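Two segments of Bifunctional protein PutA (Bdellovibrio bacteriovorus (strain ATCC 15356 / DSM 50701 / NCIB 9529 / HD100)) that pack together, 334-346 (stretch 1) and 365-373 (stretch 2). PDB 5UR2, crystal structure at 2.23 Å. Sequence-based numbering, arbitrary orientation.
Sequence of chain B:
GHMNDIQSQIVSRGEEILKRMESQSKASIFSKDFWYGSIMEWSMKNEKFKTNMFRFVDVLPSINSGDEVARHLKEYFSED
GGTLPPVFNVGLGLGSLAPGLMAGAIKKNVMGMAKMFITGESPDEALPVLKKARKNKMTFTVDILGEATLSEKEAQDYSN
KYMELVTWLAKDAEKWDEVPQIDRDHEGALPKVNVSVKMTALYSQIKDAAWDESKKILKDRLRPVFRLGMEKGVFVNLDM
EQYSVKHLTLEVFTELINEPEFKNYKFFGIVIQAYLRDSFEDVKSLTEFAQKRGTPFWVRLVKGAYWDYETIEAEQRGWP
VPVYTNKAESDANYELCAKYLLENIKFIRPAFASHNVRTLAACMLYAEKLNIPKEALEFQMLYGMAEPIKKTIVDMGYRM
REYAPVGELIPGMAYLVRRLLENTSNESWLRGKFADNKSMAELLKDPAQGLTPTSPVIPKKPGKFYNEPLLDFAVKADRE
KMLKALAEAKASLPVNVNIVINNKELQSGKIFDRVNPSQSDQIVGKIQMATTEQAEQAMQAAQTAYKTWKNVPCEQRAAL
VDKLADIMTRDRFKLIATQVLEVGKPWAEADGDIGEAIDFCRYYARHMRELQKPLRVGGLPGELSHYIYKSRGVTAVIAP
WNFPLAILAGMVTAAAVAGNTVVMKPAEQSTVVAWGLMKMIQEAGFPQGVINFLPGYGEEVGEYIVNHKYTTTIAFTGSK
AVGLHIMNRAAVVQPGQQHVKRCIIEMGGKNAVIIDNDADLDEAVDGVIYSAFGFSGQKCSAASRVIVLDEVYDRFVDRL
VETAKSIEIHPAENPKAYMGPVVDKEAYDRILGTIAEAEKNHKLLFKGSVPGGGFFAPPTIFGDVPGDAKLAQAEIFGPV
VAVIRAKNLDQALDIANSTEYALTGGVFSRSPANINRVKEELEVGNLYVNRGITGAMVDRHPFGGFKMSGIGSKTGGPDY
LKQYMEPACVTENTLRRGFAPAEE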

# COMPACT_ATOMS: atom_id res chain seq x y z
N TYR B 334 -36.32 -33.28 -1.58
CA TYR B 334 -36.82 -34.26 -0.62
C TYR B 334 -38.08 -34.93 -1.16
O TYR B 334 -38.19 -36.16 -1.17
CB TYR B 334 -37.11 -33.59 0.73
CG TYR B 334 -37.38 -34.56 1.86
CD1 TYR B 334 -38.58 -35.27 1.94
CD2 TYR B 334 -36.44 -34.75 2.87
CE1 TYR B 334 -38.82 -36.17 2.99
CE2 TYR B 334 -36.66 -35.62 3.91
CZ TYR B 334 -37.86 -36.33 3.98
OH TYR B 334 -38.05 -37.20 5.02
N GLU B 335 -39.03 -34.12 -1.63
CA GLU B 335 -40.28 -34.70 -2.11
C GLU B 335 -40.05 -35.56 -3.35
O GLU B 335 -40.65 -36.63 -3.49
CB GLU B 335 -41.31 -33.58 -2.34
CG GLU B 335 -41.75 -32.93 -1.03
CD GLU B 335 -42.85 -31.88 -1.15
OE1 GLU B 335 -43.56 -31.81 -2.17
OE2 GLU B 335 -43.01 -31.10 -0.18
N LEU B 336 -39.15 -35.13 -4.24
CA LEU B 336 -38.82 -35.93 -5.41
C LEU B 336 -38.22 -37.28 -5.00
O LEU B 336 -38.61 -38.33 -5.52
CB LEU B 336 -37.86 -35.14 -6.32
CG LEU B 336 -37.31 -35.86 -7.55
CD1 LEU B 336 -38.41 -35.94 -8.64
CD2 LEU B 336 -36.05 -35.19 -8.09
N CYS B 337 -37.26 -37.26 -4.07
CA CYS B 337 -36.69 -38.50 -3.56
C CYS B 337 -37.74 -39.37 -2.89
O CYS B 337 -37.77 -40.60 -3.09
CB CYS B 337 -35.55 -38.20 -2.59
SG CYS B 337 -34.07 -37.52 -3.40
N ALA B 338 -38.60 -38.76 -2.07
CA ALA B 338 -39.62 -39.52 -1.35
C ALA B 338 -40.55 -40.23 -2.33
O ALA B 338 -40.85 -41.42 -2.16
CB ALA B 338 -40.39 -38.60 -0.40
N LYS B 339 -41.01 -39.53 -3.37
CA LYS B 339 -41.89 -40.16 -4.35
C LYS B 339 -41.21 -41.36 -5.00
O LYS B 339 -41.83 -42.42 -5.16
CB LYS B 339 -42.32 -39.13 -5.41
N TYR B 340 -39.92 -41.22 -5.34
CA TYR B 340 -39.21 -42.31 -6.01
C TYR B 340 -39.11 -43.55 -5.12
O TYR B 340 -39.41 -44.67 -5.56
CB TYR B 340 -37.81 -41.85 -6.45
CG TYR B 340 -37.13 -42.83 -7.39
CD1 TYR B 340 -37.35 -42.76 -8.76
CD2 TYR B 340 -36.29 -43.82 -6.91
CE1 TYR B 340 -36.75 -43.65 -9.63
CE2 TYR B 340 -35.68 -44.71 -7.77
CZ TYR B 340 -35.92 -44.64 -9.13
OH TYR B 340 -35.29 -45.53 -9.98
N LEU B 341 -38.71 -43.37 -3.86
CA LEU B 341 -38.61 -44.50 -2.95
C LEU B 341 -39.98 -45.16 -2.74
O LEU B 341 -40.09 -46.39 -2.73
CB LEU B 341 -38.03 -44.04 -1.61
CG LEU B 341 -36.58 -43.54 -1.63
CD1 LEU B 341 -36.27 -42.66 -0.44
CD2 LEU B 341 -35.61 -44.71 -1.69
N LEU B 342 -41.04 -44.35 -2.59
CA LEU B 342 -42.38 -44.90 -2.46
C LEU B 342 -42.77 -45.69 -3.70
O LEU B 342 -43.33 -46.79 -3.60
CB LEU B 342 -43.39 -43.78 -2.20
CG LEU B 342 -43.30 -43.16 -0.82
CD1 LEU B 342 -44.21 -41.93 -0.74
CD2 LEU B 342 -43.67 -44.23 0.23
N GLU B 343 -42.45 -45.15 -4.88
CA GLU B 343 -42.73 -45.84 -6.13
C GLU B 343 -42.09 -47.21 -6.17
O GLU B 343 -42.63 -48.13 -6.82
CB GLU B 343 -42.24 -45.00 -7.30
CG GLU B 343 -42.65 -45.54 -8.62
CD GLU B 343 -44.12 -45.32 -8.86
OE1 GLU B 343 -44.59 -44.16 -8.72
OE2 GLU B 343 -44.81 -46.32 -9.17
N ASN B 344 -41.00 -47.40 -5.43
CA ASN B 344 -40.22 -48.63 -5.44
C ASN B 344 -40.23 -49.31 -4.08
O ASN B 344 -39.29 -50.04 -3.74
CB ASN B 344 -38.78 -48.36 -5.86
CG ASN B 344 -38.64 -48.02 -7.33
OD1 ASN B 344 -38.60 -48.92 -8.15
ND2 ASN B 344 -38.49 -46.73 -7.66
N ILE B 345 -41.30 -49.11 -3.31
CA ILE B 345 -41.32 -49.61 -1.94
C ILE B 345 -41.20 -51.13 -1.90
O ILE B 345 -40.81 -51.69 -0.87
CB ILE B 345 -42.59 -49.11 -1.21
CG1 ILE B 345 -42.47 -49.36 0.29
CG2 ILE B 345 -43.87 -49.71 -1.81
CD1 ILE B 345 -43.49 -48.61 1.11
N LYS B 346 -41.49 -51.82 -3.01
CA LYS B 346 -41.29 -53.27 -3.05
C LYS B 346 -39.83 -53.66 -2.81
O LYS B 346 -39.56 -54.72 -2.25
CB LYS B 346 -41.75 -53.84 -4.40
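Stretch 2, residues 365-373: LYAEKLNIP

Two helices that run roughly the same way can pack around one central leucine and be pinned at one end by a polar contact, and residues 365-373 of PutA illustrate the arrangement. They open in a helix that begins earlier in the chain. It crosses helix 334-343 at -30°, the N-to-C directions broadly parallel and the axes 9.8 Å apart at closest approach. Leu365 does not touch stretch 1. Tyr366, chi1 in the m well, points toward stretch 1 and reaches back along it, so that its OH donates a hydrogen bond to Glu335 OE1 (3.1 Å), while Tyr366 CB rests 3.8 Å from Leu342 CD1. Ala367 marks the tightest backbone register, its CA 6.5 Å from that of Leu342; Leu342 CD1 lies 3.7 Å from Ala367 N and 4.2 Å from Ala367 CB. Glu368 and Lys369 stay out of reach. Leu370 turns toward the partner again, placing CD1 3.7 Å from Leu342 CB and CD2 3.6 Å from Glu343 OE1. Asn371 then adopts a left-handed conformation (phi/psi 57/31), and Ile372 becomes extended (-81/130), its N hydrogen-bonded to Ala367 O. Ile372 CD1 meets Leu342 CD2 at 3.8 Å, and Ile372 CG2 lies 4.0 Å from Ile345 CD1, beyond the helix end. Pro373 is out of reach of stretch 1.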

# COMPACT_ATOMS: atom_id res chain seq x y z
N LEU B 365 -49.62 -38.05 1.05
CA LEU B 365 -50.43 -38.08 -0.17
C LEU B 365 -49.78 -38.94 -1.24
O LEU B 365 -50.45 -39.76 -1.88
CB LEU B 365 -50.66 -36.65 -0.68
CG LEU B 365 -52.01 -36.04 -0.33
CD1 LEU B 365 -53.13 -36.78 -1.03
CD2 LEU B 365 -52.21 -36.10 1.17
N TYR B 366 -48.47 -38.77 -1.43
CA TYR B 366 -47.75 -39.58 -2.41
C TYR B 366 -47.91 -41.06 -2.10
O TYR B 366 -48.12 -41.88 -3.01
CB TYR B 366 -46.26 -39.19 -2.43
CG TYR B 366 -45.97 -37.77 -2.90
CD1 TYR B 366 -46.76 -37.12 -3.85
CD2 TYR B 366 -44.92 -37.06 -2.34
CE1 TYR B 366 -46.48 -35.79 -4.25
CE2 TYR B 366 -44.64 -35.74 -2.72
CZ TYR B 366 -45.41 -35.11 -3.68
OH TYR B 366 -45.11 -33.81 -4.03
N ALA B 367 -47.87 -41.42 -0.81
CA ALA B 367 -48.15 -42.80 -0.43
C ALA B 367 -49.58 -43.18 -0.78
O ALA B 367 -49.84 -44.28 -1.27
CB ALA B 367 -47.88 -43.01 1.06
N GLU B 368 -50.54 -42.28 -0.53
CA GLU B 368 -51.94 -42.62 -0.76
C GLU B 368 -52.25 -42.75 -2.24
O GLU B 368 -53.04 -43.62 -2.64
CB GLU B 368 -52.87 -41.60 -0.11
CG GLU B 368 -52.93 -41.74 1.40
CD GLU B 368 -53.54 -40.54 2.10
OE1 GLU B 368 -54.25 -39.75 1.44
OE2 GLU B 368 -53.30 -40.41 3.33
N LYS B 369 -51.66 -41.91 -3.08
CA LYS B 369 -51.89 -42.03 -4.51
C LYS B 369 -51.33 -43.34 -5.07
O LYS B 369 -51.79 -43.78 -6.13
CB LYS B 369 -51.28 -40.84 -5.26
CG LYS B 369 -51.98 -39.51 -4.97
CD LYS B 369 -53.47 -39.55 -5.33
CE LYS B 369 -54.19 -38.23 -5.04
NZ LYS B 369 -55.67 -38.31 -5.24
N LEU B 370 -50.38 -43.98 -4.37
CA LEU B 370 -49.82 -45.26 -4.77
C LEU B 370 -50.50 -46.45 -4.09
O LEU B 370 -50.02 -47.58 -4.22
CB LEU B 370 -48.31 -45.30 -4.47
CG LEU B 370 -47.50 -44.27 -5.24
CD1 LEU B 370 -46.07 -44.14 -4.72
CD2 LEU B 370 -47.54 -44.60 -6.73
N ASN B 371 -51.60 -46.21 -3.36
CA ASN B 371 -52.33 -47.25 -2.63
C ASN B 371 -51.43 -47.99 -1.64
O ASN B 371 -51.65 -49.17 -1.34
CB ASN B 371 -53.00 -48.22 -3.60
CG ASN B 371 -53.99 -47.53 -4.50
OD1 ASN B 371 -54.88 -46.82 -4.03
ND2 ASN B 371 -53.82 -47.70 -5.81
N ILE B 372 -50.44 -47.29 -1.10
CA ILE B 372 -49.59 -47.87 -0.07
C ILE B 372 -50.31 -47.76 1.27
O ILE B 372 -50.81 -46.68 1.60
CB ILE B 372 -48.25 -47.15 -0.04
CG1 ILE B 372 -47.55 -47.30 -1.39
CG2 ILE B 372 -47.34 -47.71 1.06
CD1 ILE B 372 -46.29 -46.40 -1.52
N PRO B 373 -50.42 -48.84 2.04
CA PRO B 373 -51.11 -48.74 3.33
C PRO B 373 -50.30 -47.94 4.34
O PRO B 373 -49.06 -47.92 4.30
CB PRO B 373 -51.26 -50.20 3.78
CG PRO B 373 -50.10 -50.90 3.12
CD PRO B 373 -49.88 -50.19 1.80